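Local coordinates for protein (polyandrocarpa lectin) (Polyandrocarpa misakiensis, PDB 1BYF), which binds galactose through a calcium ion as a homodimeric C-type lectin and has a role in the tunicate's defence against microorganisms, at residues K49-W54 / A114-C119; G63-L68 / N85-P90; A57-D62 / W93-Q98; E4-D9 / R24-V29. One frame throughout, in Å; residues are numbered along the deposited sequence.

Contact 1 of 4, residues K49-W54 / A114-C119; sequences KGHDYW and ARRVIC. With ZN (zinc ion), chain E.
Arg-115 lays its aliphatic chain over the indole of Trp-54, its CD 3.4 Å from the centroid of the six-membered ring, a CH-pi contact for which a long arginine is well suited. The chain bends at chi3 (114°), which places NE; CZ also lies over that face, 5.0 Å from the centroid of the six-membered ring, as a cation-pi partner. NH2 stays 3.5 Å from OD2 of Asp-52, the oxygen that binds the zinc ion at 1.9 Å; the other oxygen of Asp-52 accepts from the backbone of Ser-101. Arg-116 then pairs its backbone: its N donates to Asp-52 O, and Trp-54 N donates to Arg-116 O at 2.8 Å, nearly straight at 173°. Its CB rests on the Tyr-53 ring, and the extended chain carries the guanidinium flat onto the imidazole of His-51, planes 9° apart. There NH1 reaches a water shared with Asp-52 O, while NE forms a salt bridge with Asp-9. Ile-118, branched and apolar, brings CG1 within 3.4 Å of Tyr-53 CD2, and both residues touch helix 36-49. This is the parallel pairing of strands 53-55 and 115-122, central to the C-type lectin fold.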
loop_
_atom_site.group_PDB
_atom_site.type_symbol
_atom_site.label_atom_id
_atom_site.label_comp_id
_atom_site.label_asym_id
_atom_site.label_seq_id
_atom_site.Cartn_x
_atom_site.Cartn_y
_atom_site.Cartn_z
ATOM N N LYS A 49 7.689 7.581 2.030
ATOM C CA LYS A 49 8.784 6.959 1.298
ATOM C C LYS A 49 9.687 7.992 0.639
ATOM O O LYS A 49 10.897 7.760 0.564
ATOM C CB LYS A 49 8.238 5.952 0.282
ATOM C CG LYS A 49 7.943 4.596 0.937
ATOM C CD LYS A 49 9.164 3.700 0.725
ATOM C CE LYS A 49 9.146 2.504 1.658
ATOM N NZ LYS A 49 10.334 1.635 1.421
ATOM N N GLY A 50 9.105 9.093 0.174
ATOM C CA GLY A 50 9.866 10.154 -0.456
ATOM C C GLY A 50 10.591 9.711 -1.714
ATOM O O GLY A 50 11.656 10.254 -2.016
ATOM N N HIS A 51 10.044 8.752 -2.448
ATOM C CA HIS A 51 10.677 8.275 -3.670
ATOM C C HIS A 51 9.735 8.403 -4.868
ATOM O O HIS A 51 8.544 8.638 -4.688
ATOM C CB HIS A 51 11.127 6.821 -3.557
ATOM C CG HIS A 51 12.468 6.643 -2.918
ATOM N ND1 HIS A 51 13.626 7.073 -3.535
ATOM C CD2 HIS A 51 12.838 6.092 -1.733
ATOM C CE1 HIS A 51 14.658 6.796 -2.750
ATOM N NE2 HIS A 51 14.203 6.201 -1.662
ATOM N N ASP A 52 10.289 8.227 -6.060
ATOM C CA ASP A 52 9.514 8.284 -7.290
ATOM C C ASP A 52 8.803 6.952 -7.530
ATOM O O ASP A 52 9.398 5.886 -7.320
ATOM C CB ASP A 52 10.420 8.534 -8.497
ATOM C CG ASP A 52 11.161 9.849 -8.471
ATOM O OD1 ASP A 52 10.699 10.799 -7.811
ATOM O OD2 ASP A 52 12.227 9.933 -9.123
ATOM N N TYR A 53 7.578 7.020 -8.031
ATOM C CA TYR A 53 6.795 5.846 -8.350
ATOM C C TYR A 53 6.115 5.973 -9.716
ATOM O O TYR A 53 5.593 7.046 -10.016
ATOM C CB TYR A 53 5.623 5.683 -7.362
ATOM C CG TYR A 53 6.071 5.203 -6.003
ATOM C CD1 TYR A 53 6.631 6.075 -5.086
ATOM C CD2 TYR A 53 5.926 3.868 -5.657
ATOM C CE1 TYR A 53 7.042 5.629 -3.843
ATOM C CE2 TYR A 53 6.331 3.409 -4.413
ATOM C CZ TYR A 53 6.890 4.297 -3.520
ATOM O OH TYR A 53 7.295 3.846 -2.282
ATOM N N TRP A 54 6.053 4.880 -10.463
ATOM C CA TRP A 54 5.328 4.930 -11.729
ATOM C C TRP A 54 3.828 4.886 -11.427
ATOM O O TRP A 54 3.418 4.297 -10.424
ATOM C CB TRP A 54 5.643 3.732 -12.609
ATOM C CG TRP A 54 6.968 3.762 -13.299
ATOM C CD1 TRP A 54 7.989 2.868 -13.177
ATOM C CD2 TRP A 54 7.398 4.755 -14.246
ATOM N NE1 TRP A 54 9.034 3.253 -13.988
ATOM C CE2 TRP A 54 8.697 4.401 -14.651
ATOM C CE3 TRP A 54 6.811 5.906 -14.776
ATOM C CZ2 TRP A 54 9.424 5.159 -15.572
ATOM C CZ3 TRP A 54 7.535 6.661 -15.692
ATOM C CH2 TRP A 54 8.827 6.281 -16.082
ATOM N N ALA A 114 14.372 4.081 -14.008
ATOM C CA ALA A 114 13.946 3.127 -12.990
ATOM C C ALA A 114 13.162 3.827 -11.886
ATOM O O ALA A 114 13.628 4.817 -11.300
ATOM C CB ALA A 114 15.166 2.462 -12.364
ATOM N N ARG A 115 11.964 3.337 -11.590
ATOM C CA ARG A 115 11.176 3.921 -10.511
ATOM C C ARG A 115 10.387 2.798 -9.825
ATOM O O ARG A 115 10.249 1.721 -10.388
ATOM C CB ARG A 115 10.197 4.996 -10.964
ATOM C CG ARG A 115 10.696 5.814 -12.144
ATOM C CD ARG A 115 9.697 6.915 -12.497
ATOM N NE ARG A 115 10.341 8.194 -12.219
ATOM C CZ ARG A 115 11.184 8.818 -13.030
ATOM N NH1 ARG A 115 11.501 8.346 -14.222
ATOM N NH2 ARG A 115 11.702 9.962 -12.611
ATOM N N ARG A 116 9.902 3.122 -8.634
ATOM C CA ARG A 116 9.120 2.146 -7.872
ATOM C C ARG A 116 7.780 1.930 -8.559
ATOM O O ARG A 116 7.414 2.649 -9.488
ATOM C CB ARG A 116 8.992 2.592 -6.418
ATOM C CG ARG A 116 10.263 2.377 -5.603
ATOM C CD ARG A 116 10.162 3.032 -4.234
ATOM N NE ARG A 116 11.195 2.577 -3.315
ATOM C CZ ARG A 116 12.492 2.848 -3.391
ATOM N NH1 ARG A 116 12.991 3.613 -4.361
ATOM N NH2 ARG A 116 13.321 2.347 -2.478
ATOM N N VAL A 117 7.055 0.916 -8.113
ATOM C CA VAL A 117 5.805 0.530 -8.748
ATOM C C VAL A 117 4.624 0.458 -7.790
ATOM O O VAL A 117 4.735 0.020 -6.648
ATOM C CB VAL A 117 5.995 -0.855 -9.411
ATOM C CG1 VAL A 117 4.746 -1.270 -10.188
ATOM C CG2 VAL A 117 7.208 -0.844 -10.346
ATOM N N ILE A 118 3.477 0.875 -8.304
ATOM C CA ILE A 118 2.210 0.844 -7.602
ATOM C C ILE A 118 1.183 0.163 -8.510
ATOM O O ILE A 118 0.954 0.633 -9.626
ATOM C CB ILE A 118 1.664 2.236 -7.241
ATOM C CG1 ILE A 118 2.734 3.021 -6.479
ATOM C CG2 ILE A 118 0.389 2.112 -6.413
ATOM C CD1 ILE A 118 2.348 4.464 -6.217
ATOM N N CYS A 119 0.612 -0.931 -8.020
ATOM C CA CYS A 119 -0.399 -1.648 -8.773
ATOM C C CYS A 119 -1.746 -1.573 -8.049
ATOM O O CYS A 119 -1.794 -1.391 -6.830
ATOM C CB CYS A 119 -0.060 -3.125 -8.946
ATOM S SG CYS A 119 1.620 -3.464 -9.491
HETATM ZN ZN ZN E . 13.129 11.572 -9.468
HETATM O O HOH W 1 11.948 5.215 -6.389
#

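Contact 2 of 4, residues G63-L68 / N85-P90. With CA (calcium ion), chain C.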
loop_
_atom_site.group_PDB
_atom_site.type_symbol
_atom_site.label_atom_id
_atom_site.label_comp_id
_atom_site.label_asym_id
_atom_site.label_seq_id
_atom_site.Cartn_x
_atom_site.Cartn_y
_atom_site.Cartn_z
ATOM N N GLY A 63 -0.280 11.019 -28.157
ATOM C CA GLY A 63 0.831 11.939 -28.189
ATOM C C GLY A 63 0.685 13.271 -27.484
ATOM O O GLY A 63 -0.347 13.611 -26.906
ATOM N N ALA A 64 1.752 14.072 -27.540
ATOM C CA ALA A 64 1.769 15.408 -26.943
ATOM C C ALA A 64 1.298 15.381 -25.501
ATOM O O ALA A 64 1.778 14.551 -24.716
ATOM C CB ALA A 64 0.936 16.348 -27.810
ATOM N N TYR A 65 0.381 16.262 -25.124
ATOM C CA TYR A 65 -0.142 16.260 -23.763
ATOM C C TYR A 65 -1.550 15.675 -23.741
ATOM O O TYR A 65 -2.422 16.131 -23.006
ATOM C CB TYR A 65 -0.068 17.612 -23.084
ATOM C CG TYR A 65 1.316 18.152 -22.812
ATOM C CD1 TYR A 65 2.436 17.335 -22.768
ATOM C CD2 TYR A 65 1.495 19.509 -22.552
ATOM C CE1 TYR A 65 3.693 17.847 -22.508
ATOM C CE2 TYR A 65 2.749 20.029 -22.288
ATOM C CZ TYR A 65 3.842 19.195 -22.268
ATOM O OH TYR A 65 5.095 19.710 -22.007
ATOM N N ASN A 66 -1.741 14.624 -24.528
ATOM C CA ASN A 66 -3.005 13.888 -24.520
ATOM C C ASN A 66 -2.793 12.691 -23.593
ATOM O O ASN A 66 -2.700 11.552 -24.027
ATOM C CB ASN A 66 -3.402 13.447 -25.927
ATOM C CG ASN A 66 -3.631 14.689 -26.779
ATOM O OD1 ASN A 66 -4.515 15.471 -26.444
ATOM N ND2 ASN A 66 -2.821 14.852 -27.815
ATOM N N PHE A 67 -2.595 13.000 -22.311
ATOM C CA PHE A 67 -2.321 11.938 -21.341
ATOM C C PHE A 67 -3.516 11.034 -21.107
ATOM O O PHE A 67 -4.621 11.524 -20.882
ATOM C CB PHE A 67 -1.838 12.565 -20.024
ATOM C CG PHE A 67 -0.419 13.066 -20.183
ATOM C CD1 PHE A 67 0.643 12.184 -20.098
ATOM C CD2 PHE A 67 -0.167 14.401 -20.449
ATOM C CE1 PHE A 67 1.940 12.634 -20.263
ATOM C CE2 PHE A 67 1.128 14.854 -20.606
ATOM C CZ PHE A 67 2.184 13.970 -20.512
ATOM N N LEU A 68 -3.282 9.721 -21.116
ATOM C CA LEU A 68 -4.353 8.782 -20.835
ATOM C C LEU A 68 -3.964 7.779 -19.743
ATOM O O LEU A 68 -2.883 7.202 -19.763
ATOM C CB LEU A 68 -4.759 7.981 -22.063
ATOM C CG LEU A 68 -5.333 8.698 -23.283
ATOM C CD1 LEU A 68 -5.572 7.671 -24.384
ATOM C CD2 LEU A 68 -6.617 9.448 -22.961
ATOM N N ASN A 85 3.876 23.380 -12.310
ATOM C CA ASN A 85 4.586 23.560 -13.564
ATOM C C ASN A 85 4.829 22.282 -14.354
ATOM O O ASN A 85 5.779 22.215 -15.145
ATOM C CB ASN A 85 5.927 24.273 -13.347
ATOM C CG ASN A 85 5.768 25.622 -12.681
ATOM O OD1 ASN A 85 6.510 25.943 -11.748
ATOM N ND2 ASN A 85 4.811 26.421 -13.143
ATOM N N GLU A 86 3.984 21.275 -14.185
ATOM C CA GLU A 86 4.070 20.037 -14.965
ATOM C C GLU A 86 2.652 19.807 -15.480
ATOM O O GLU A 86 1.722 20.276 -14.821
ATOM C CB GLU A 86 4.555 18.854 -14.138
ATOM C CG GLU A 86 5.918 19.017 -13.501
ATOM C CD GLU A 86 7.077 19.124 -14.465
ATOM O OE1 GLU A 86 7.025 18.585 -15.593
ATOM O OE2 GLU A 86 8.100 19.737 -14.084
ATOM N N PRO A 87 2.478 19.136 -16.595
ATOM C CA PRO A 87 3.554 18.583 -17.389
ATOM C C PRO A 87 4.346 19.636 -18.147
ATOM O O PRO A 87 3.788 20.666 -18.535
ATOM C CB PRO A 87 2.812 17.674 -18.374
ATOM C CG PRO A 87 1.499 18.362 -18.570
ATOM C CD PRO A 87 1.143 18.867 -17.196
ATOM N N SER A 88 5.629 19.379 -18.406
ATOM C CA SER A 88 6.443 20.382 -19.087
ATOM C C SER A 88 7.493 19.822 -20.026
ATOM O O SER A 88 8.275 20.617 -20.564
ATOM C CB SER A 88 7.171 21.189 -17.993
ATOM O OG SER A 88 8.108 20.308 -17.387
ATOM N N ASN A 89 7.555 18.506 -20.204
ATOM C CA ASN A 89 8.562 17.925 -21.099
ATOM C C ASN A 89 8.138 18.151 -22.541
ATOM O O ASN A 89 6.969 18.424 -22.824
ATOM C CB ASN A 89 8.772 16.445 -20.788
ATOM C CG ASN A 89 9.544 16.196 -19.507
ATOM O OD1 ASN A 89 9.270 16.787 -18.462
ATOM N ND2 ASN A 89 10.539 15.314 -19.573
ATOM N N PRO A 90 9.072 18.076 -23.473
ATOM C CA PRO A 90 8.777 18.319 -24.881
ATOM C C PRO A 90 7.635 17.447 -25.368
ATOM O O PRO A 90 7.653 16.235 -25.146
ATOM C CB PRO A 90 10.093 18.029 -25.583
ATOM C CG PRO A 90 11.142 18.180 -24.533
ATOM C CD PRO A 90 10.503 17.763 -23.238
HETATM CA CA CA C . 8.083 16.801 -16.291
#
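Tyr-65 reaches across from one loop of the C-type lectin domain to the calcium-binding loop, where a cis-proline lies between the ligands Glu-86 and Asn-89; Glu-Pro-Ser here stands at the place of the family's Glu-Pro-Asn or Gln-Pro-Asp triplet, with the ligand Asn-89 following. The tyrosine sits in a type II' turn from Gly-63 to Asn-66, closed by Asn-66 N on Gly-63 O; the first corner of such a turn needs positive phi, which Ala-64 adopts here. From CB the side chain sets out toward the other loop, with CG anti to its own carbonyl carbon (chi1 -66°). Along the ring, Tyr-65 CD2 comes 4.1 Å from Pro-87 CG, which stands over the ring centre only 8° off the normal, the compact proline ring offering a C-H of CG to the aromatic face. CE2 lies close to Pro-87 O, whereas CE1 and CZ both approach Asn-89 O, which lies at the ring edge near its plane. At the tip, Tyr-65 OH donates to Asn-89 O in a very short hydrogen bond of 2.4 Å, whose length is best read with caution. Pro-87 is shared: its CB also meets Phe-67 CE2 at 4.0 Å, and Phe-67 in turn packs edge-to-face with Trp-82. The tyrosine tip thus meets the backbone of a residue whose side chain is a first-shell ligand. Asn-89 OD1 binds calcium at 2.5 Å, with Asp-107 and Asp-108 completing the protein ligands. Glu-86 OE1 binds at 2.2 Å and also accepts from Ser-88 OG, which comes from above the carboxylate plane.

Contact 3 of 4, residues A57-D62 / W93-Q98; sequences ADNLQD and WQLCVQ. With ACT (acetate ion), chain F.
The short strand 57-58 runs antiparallel to the chain entering strand 96-100, with Asp-58 and Cys-96 as a non-hydrogen-bonded pair: Asp-58 CB lies 4.1 Å from Cys-96 SG, and Cys-96 is tied to Cys-111 by a disulfide. To one side of the pair Val-97 N donates to Ala-57 O, to the other Asn-59 N donates to Leu-95 O. An Asx turn ends the strand, Asp-58 OD1 accepting from Leu-60 N at 3.0 Å, while OD2 is hydrogen-bonded to the hydroxyl of Tyr-14. Aspartate suits the place because its short carboxylate can fold back on the following backbone. In the C-type lectin fold this pairing brings the long loop region beside strand 96-100, which with strand 105-109 borders the calcium site. Past the strand, the Asn-59 side chain takes over the bonding to the backbone of segment 93-98. CG lies between the backbone N and carbonyl carbon (chi1 76°), and the amide faces that segment as donor and acceptor together. Asn-59 ND2 donates to Trp-93 O at 2.9 Å, almost straight (177°) and in the plane of both groups; it also reaches Ala-64 O. Asn-59 OD1 receives Leu-95 N at 2.6 Å, with the donor above the carbonyl plane. The small side chain of Ala-57 fits here, its CB 3.8 Å from Val-97 CG2, and at the exposed end Leu-60 CD2 lies against Gln-94 CB at 3.5 Å, the side chains crossing at about a right angle.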
loop_
_atom_site.group_PDB
_atom_site.type_symbol
_atom_site.label_atom_id
_atom_site.label_comp_id
_atom_site.label_asym_id
_atom_site.label_seq_id
_atom_site.Cartn_x
_atom_site.Cartn_y
_atom_site.Cartn_z
ATOM N N ALA A 57 -0.250 6.104 -16.443
ATOM C CA ALA A 57 -0.682 7.124 -17.399
ATOM C C ALA A 57 0.473 7.442 -18.339
ATOM O O ALA A 57 1.642 7.368 -17.949
ATOM C CB ALA A 57 -1.211 8.357 -16.697
ATOM N N ASP A 58 0.133 7.758 -19.591
ATOM C CA ASP A 58 1.158 8.072 -20.589
ATOM C C ASP A 58 0.535 8.747 -21.806
ATOM O O ASP A 58 -0.693 8.860 -21.876
ATOM C CB ASP A 58 1.881 6.783 -20.981
ATOM C CG ASP A 58 0.958 5.765 -21.625
ATOM O OD1 ASP A 58 0.485 6.024 -22.755
ATOM O OD2 ASP A 58 0.682 4.705 -21.027
ATOM N N ASN A 59 1.361 9.217 -22.738
ATOM C CA ASN A 59 0.851 9.879 -23.940
ATOM C C ASN A 59 1.047 9.018 -25.186
ATOM O O ASN A 59 1.017 9.542 -26.308
ATOM C CB ASN A 59 1.594 11.210 -24.125
ATOM C CG ASN A 59 3.001 11.066 -24.665
ATOM O OD1 ASN A 59 3.586 9.981 -24.733
ATOM N ND2 ASN A 59 3.585 12.192 -25.084
ATOM N N LEU A 60 1.306 7.732 -25.019
ATOM C CA LEU A 60 1.633 6.843 -26.119
ATOM C C LEU A 60 0.579 6.636 -27.188
ATOM O O LEU A 60 0.954 6.356 -28.341
ATOM C CB LEU A 60 2.105 5.482 -25.565
ATOM C CG LEU A 60 3.250 5.585 -24.541
ATOM C CD1 LEU A 60 3.591 4.217 -23.959
ATOM C CD2 LEU A 60 4.495 6.196 -25.182
ATOM N N GLN A 61 -0.703 6.729 -26.860
ATOM C CA GLN A 61 -1.728 6.531 -27.879
ATOM C C GLN A 61 -1.950 7.798 -28.700
ATOM O O GLN A 61 -1.855 7.775 -29.928
ATOM C CB GLN A 61 -3.063 6.099 -27.268
ATOM C CG GLN A 61 -4.109 5.781 -28.332
ATOM C CD GLN A 61 -5.445 5.398 -27.728
ATOM O OE1 GLN A 61 -5.594 4.299 -27.193
ATOM N NE2 GLN A 61 -6.405 6.311 -27.815
ATOM N N ASP A 62 -2.242 8.899 -28.018
ATOM C CA ASP A 62 -2.547 10.151 -28.693
ATOM C C ASP A 62 -1.446 11.189 -28.759
ATOM O O ASP A 62 -1.668 12.220 -29.414
ATOM C CB ASP A 62 -3.813 10.740 -28.046
ATOM C CG ASP A 62 -4.997 9.789 -28.086
ATOM O OD1 ASP A 62 -4.979 8.823 -28.880
ATOM O OD2 ASP A 62 -5.963 9.996 -27.318
ATOM N N TRP A 93 8.121 13.980 -27.350
ATOM C CA TRP A 93 8.570 12.758 -26.703
ATOM C C TRP A 93 7.431 11.807 -26.328
ATOM O O TRP A 93 6.294 12.208 -26.121
ATOM C CB TRP A 93 9.260 13.067 -25.372
ATOM C CG TRP A 93 10.528 13.845 -25.383
ATOM C CD1 TRP A 93 11.074 14.565 -26.408
ATOM C CD2 TRP A 93 11.408 14.025 -24.259
ATOM N NE1 TRP A 93 12.243 15.158 -26.003
ATOM C CE2 TRP A 93 12.472 14.844 -24.686
ATOM C CE3 TRP A 93 11.399 13.567 -22.936
ATOM C CZ2 TRP A 93 13.518 15.208 -23.843
ATOM C CZ3 TRP A 93 12.437 13.928 -22.099
ATOM C CH2 TRP A 93 13.483 14.746 -22.556
ATOM N N GLN A 94 7.824 10.549 -26.150
ATOM C CA GLN A 94 6.890 9.555 -25.612
ATOM C C GLN A 94 6.958 9.843 -24.104
ATOM O O GLN A 94 8.062 9.772 -23.558
ATOM C CB GLN A 94 7.311 8.135 -25.922
ATOM C CG GLN A 94 7.211 7.741 -27.384
ATOM C CD GLN A 94 7.757 6.355 -27.654
ATOM O OE1 GLN A 94 8.276 5.674 -26.769
ATOM N NE2 GLN A 94 7.643 5.904 -28.901
ATOM N N LEU A 95 5.869 10.262 -23.487
ATOM C CA LEU A 95 5.910 10.623 -22.077
ATOM C C LEU A 95 5.076 9.716 -21.181
ATOM O O LEU A 95 3.929 9.378 -21.482
ATOM C CB LEU A 95 5.471 12.082 -21.914
ATOM C CG LEU A 95 6.354 13.079 -22.683
ATOM C CD1 LEU A 95 5.618 14.394 -22.863
ATOM C CD2 LEU A 95 7.684 13.276 -21.966
ATOM N N CYS A 96 5.702 9.357 -20.069
ATOM C CA CYS A 96 5.098 8.500 -19.054
ATOM C C CYS A 96 4.920 9.301 -17.776
ATOM O O CYS A 96 5.588 10.324 -17.612
ATOM C CB CYS A 96 5.993 7.272 -18.829
ATOM S SG CYS A 96 5.913 6.192 -20.273
ATOM N N VAL A 97 4.002 8.879 -16.912
ATOM C CA VAL A 97 3.723 9.656 -15.709
ATOM C C VAL A 97 4.159 8.932 -14.443
ATOM O O VAL A 97 3.991 7.728 -14.267
ATOM C CB VAL A 97 2.232 10.035 -15.619
ATOM C CG1 VAL A 97 1.947 10.937 -14.420
ATOM C CG2 VAL A 97 1.783 10.733 -16.901
ATOM N N GLN A 98 4.749 9.718 -13.550
ATOM C CA GLN A 98 5.201 9.221 -12.268
ATOM C C GLN A 98 4.686 10.127 -11.148
ATOM O O GLN A 98 4.232 11.246 -11.372
ATOM C CB GLN A 98 6.737 9.261 -12.148
ATOM C CG GLN A 98 7.253 10.697 -12.304
ATOM C CD GLN A 98 8.622 10.919 -11.705
ATOM O OE1 GLN A 98 9.187 10.040 -11.049
ATOM N NE2 GLN A 98 9.181 12.107 -11.901
HETATM C C ACT F . 12.851 13.280 -11.585
HETATM O O ACT F . 12.270 12.219 -11.266
HETATM O OXT ACT F . 14.012 13.522 -11.167
HETATM C CH3 ACT F . 12.370 14.034 -12.832
#

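Contact 4 of 4, residues E4-D9 / R24-V29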
loop_
_atom_site.group_PDB
_atom_site.type_symbol
_atom_site.label_atom_id
_atom_site.label_comp_id
_atom_site.label_asym_id
_atom_site.label_seq_id
_atom_site.Cartn_x
_atom_site.Cartn_y
_atom_site.Cartn_z
ATOM N N GLU A 4 -7.422 -3.179 -4.180
ATOM C CA GLU A 4 -6.238 -3.852 -3.724
ATOM C C GLU A 4 -5.091 -2.959 -4.259
ATOM O O GLU A 4 -5.106 -2.679 -5.456
ATOM C CB GLU A 4 -6.018 -5.244 -4.267
ATOM C CG GLU A 4 -6.686 -6.377 -3.519
ATOM C CD GLU A 4 -6.514 -7.699 -4.234
ATOM O OE1 GLU A 4 -5.724 -7.765 -5.203
ATOM O OE2 GLU A 4 -7.123 -8.725 -3.877
ATOM N N ILE A 5 -4.233 -2.504 -3.373
ATOM C CA ILE A 5 -3.129 -1.639 -3.792
ATOM C C ILE A 5 -1.806 -2.276 -3.367
ATOM O O ILE A 5 -1.623 -2.622 -2.204
ATOM C CB ILE A 5 -3.242 -0.234 -3.187
ATOM C CG1 ILE A 5 -4.570 0.422 -3.574
ATOM C CG2 ILE A 5 -2.061 0.638 -3.594
ATOM C CD1 ILE A 5 -4.756 0.693 -5.054
ATOM N N LEU A 6 -0.918 -2.445 -4.333
ATOM C CA LEU A 6 0.384 -3.049 -4.064
ATOM C C LEU A 6 1.479 -2.009 -4.304
ATOM O O LEU A 6 1.483 -1.381 -5.354
ATOM C CB LEU A 6 0.571 -4.260 -4.976
ATOM C CG LEU A 6 1.975 -4.866 -5.068
ATOM C CD1 LEU A 6 2.474 -5.362 -3.723
ATOM C CD2 LEU A 6 1.987 -6.032 -6.054
ATOM N N PHE A 7 2.349 -1.796 -3.341
ATOM C CA PHE A 7 3.467 -0.871 -3.465
ATOM C C PHE A 7 4.742 -1.720 -3.485
ATOM O O PHE A 7 4.853 -2.605 -2.626
ATOM C CB PHE A 7 3.569 0.094 -2.293
ATOM C CG PHE A 7 2.438 1.056 -2.099
ATOM C CD1 PHE A 7 1.333 0.709 -1.339
ATOM C CD2 PHE A 7 2.492 2.325 -2.655
ATOM C CE1 PHE A 7 0.299 1.606 -1.152
ATOM C CE2 PHE A 7 1.464 3.228 -2.469
ATOM C CZ PHE A 7 0.364 2.870 -1.720
ATOM N N SER A 8 5.662 -1.456 -4.389
ATOM C CA SER A 8 6.897 -2.235 -4.421
ATOM C C SER A 8 8.135 -1.347 -4.457
ATOM O O SER A 8 8.206 -0.380 -5.214
ATOM C CB SER A 8 6.911 -3.226 -5.586
ATOM O OG SER A 8 8.193 -3.846 -5.648
ATOM N N ASP A 9 9.102 -1.684 -3.613
ATOM C CA ASP A 9 10.363 -0.963 -3.543
ATOM C C ASP A 9 11.276 -1.315 -4.717
ATOM O O ASP A 9 12.311 -0.685 -4.904
ATOM C CB ASP A 9 11.104 -1.261 -2.232
ATOM C CG ASP A 9 10.498 -0.440 -1.098
ATOM O OD1 ASP A 9 10.231 0.756 -1.344
ATOM O OD2 ASP A 9 10.314 -1.000 -0.005
ATOM N N ARG A 24 0.737 -10.084 -11.903
ATOM C CA ARG A 24 0.157 -10.293 -10.588
ATOM C C ARG A 24 -1.365 -10.213 -10.607
ATOM O O ARG A 24 -1.980 -10.218 -9.539
ATOM C CB ARG A 24 0.690 -9.234 -9.625
ATOM C CG ARG A 24 1.673 -9.713 -8.580
ATOM C CD ARG A 24 2.553 -8.532 -8.149
ATOM N NE ARG A 24 3.732 -8.547 -8.998
ATOM C CZ ARG A 24 4.924 -9.009 -8.660
ATOM N NH1 ARG A 24 5.183 -9.469 -7.448
ATOM N NH2 ARG A 24 5.891 -8.986 -9.572
ATOM N N GLY A 25 -1.961 -10.108 -11.784
ATOM C CA GLY A 25 -3.408 -9.990 -11.896
ATOM C C GLY A 25 -3.878 -8.583 -11.551
ATOM O O GLY A 25 -5.056 -8.364 -11.263
ATOM N N MET A 26 -2.965 -7.613 -11.614
ATOM C CA MET A 26 -3.301 -6.232 -11.289
ATOM C C MET A 26 -2.918 -5.311 -12.443
ATOM O O MET A 26 -2.499 -5.798 -13.493
ATOM C CB MET A 26 -2.558 -5.813 -10.018
ATOM C CG MET A 26 -2.578 -6.848 -8.900
ATOM S SD MET A 26 -1.727 -6.250 -7.420
ATOM C CE MET A 26 -2.906 -5.043 -6.843
ATOM N N ALA A 27 -3.036 -4.007 -12.249
ATOM C CA ALA A 27 -2.683 -3.029 -13.264
ATOM C C ALA A 27 -1.939 -1.854 -12.634
ATOM O O ALA A 27 -2.167 -1.541 -11.462
ATOM C CB ALA A 27 -3.926 -2.501 -13.973
ATOM N N LEU A 28 -1.076 -1.209 -13.415
ATOM C CA LEU A 28 -0.361 -0.036 -12.893
ATOM C C LEU A 28 -1.427 0.931 -12.390
ATOM O O LEU A 28 -2.420 1.141 -13.096
ATOM C CB LEU A 28 0.524 0.548 -13.981
ATOM C CG LEU A 28 1.685 1.458 -13.601
ATOM C CD1 LEU A 28 2.578 0.823 -12.547
ATOM C CD2 LEU A 28 2.500 1.773 -14.864
ATOM N N VAL A 29 -1.286 1.451 -11.180
ATOM C CA VAL A 29 -2.321 2.291 -10.587
ATOM C C VAL A 29 -2.862 3.330 -11.557
ATOM O O VAL A 29 -2.119 4.038 -12.240
ATOM C CB VAL A 29 -1.837 2.931 -9.277
ATOM C CG1 VAL A 29 -0.828 4.036 -9.543
ATOM C CG2 VAL A 29 -3.014 3.445 -8.451
#
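No hydrogen bond spans this buried contact, and the main bridge is the flexible, unbranched side chain of Met-26, set against strand 3-8. Its CG is anti to the carbonyl carbon, and the chain bends at chi3 (72°), which turns CE toward the strand. That methyl group, Met-26 CE, lies 3.5 Å from Glu-4 O and 4.0 Å from Glu-4 CB. The sulfur, one atom earlier, meets Leu-6, with SD 3.9 Å from CB and 4.0 Å from CD2; the two side chains cross at about a right angle. Leu-6 has CG anti to its backbone N (chi1 168°), and its CD2 also touches Arg-24, 3.3 Å from CD. Arginine serves here twice over: its methylene covers the leucine, while its charged end has polar partners. NE donates to Tyr-20 O, and NH1 forms a salt bridge with Glu-4 of the second subunit. Glu-4 of this chain, in turn, is hydrogen-bonded through OE2 to Tyr-20 of the second subunit, so both ends of the contact reach the dimer interface. Gly-25 is the C-prime residue of a Schellman motif; its positive phi ends helix 14-22, and Met-26, the next residue, points its side chain toward the strand. Strands 3-8 and 27-28 both pair with strand 115-122, and residues 4 to 8 form an antiparallel ladder with a strand of the second subunit. Apolar packing between the strand near the N-terminus and the end of helix 14-22 belongs to the C-type lectin fold, here beside a sheet that runs across the homodimer.

In the fold
Contacts 1 and 4 share strand 115-122: Cys-119 N lies 2.8 Å from Leu-6 O, and Ile-118 O 2.8 Å from Val-29 N. Contact 4 is buried, and apolar between its two segments, while contact 1 is partly buried and mixes strand pairing with arginine stacking and a zinc ligand. Contact 3, also partly buried, joins the same sheet through strand 96-100, touching contact 1 where Trp-54 CE3 is 3.4 Å from Val-97 O, and relies on backbone and amide bonds. Contact 2, at the surface, combines proline-aromatic packing with calcium ligands; its centre is about 7 Å from that of contact 3 but about 24 Å from that of contact 4, which lies at the dimer interface.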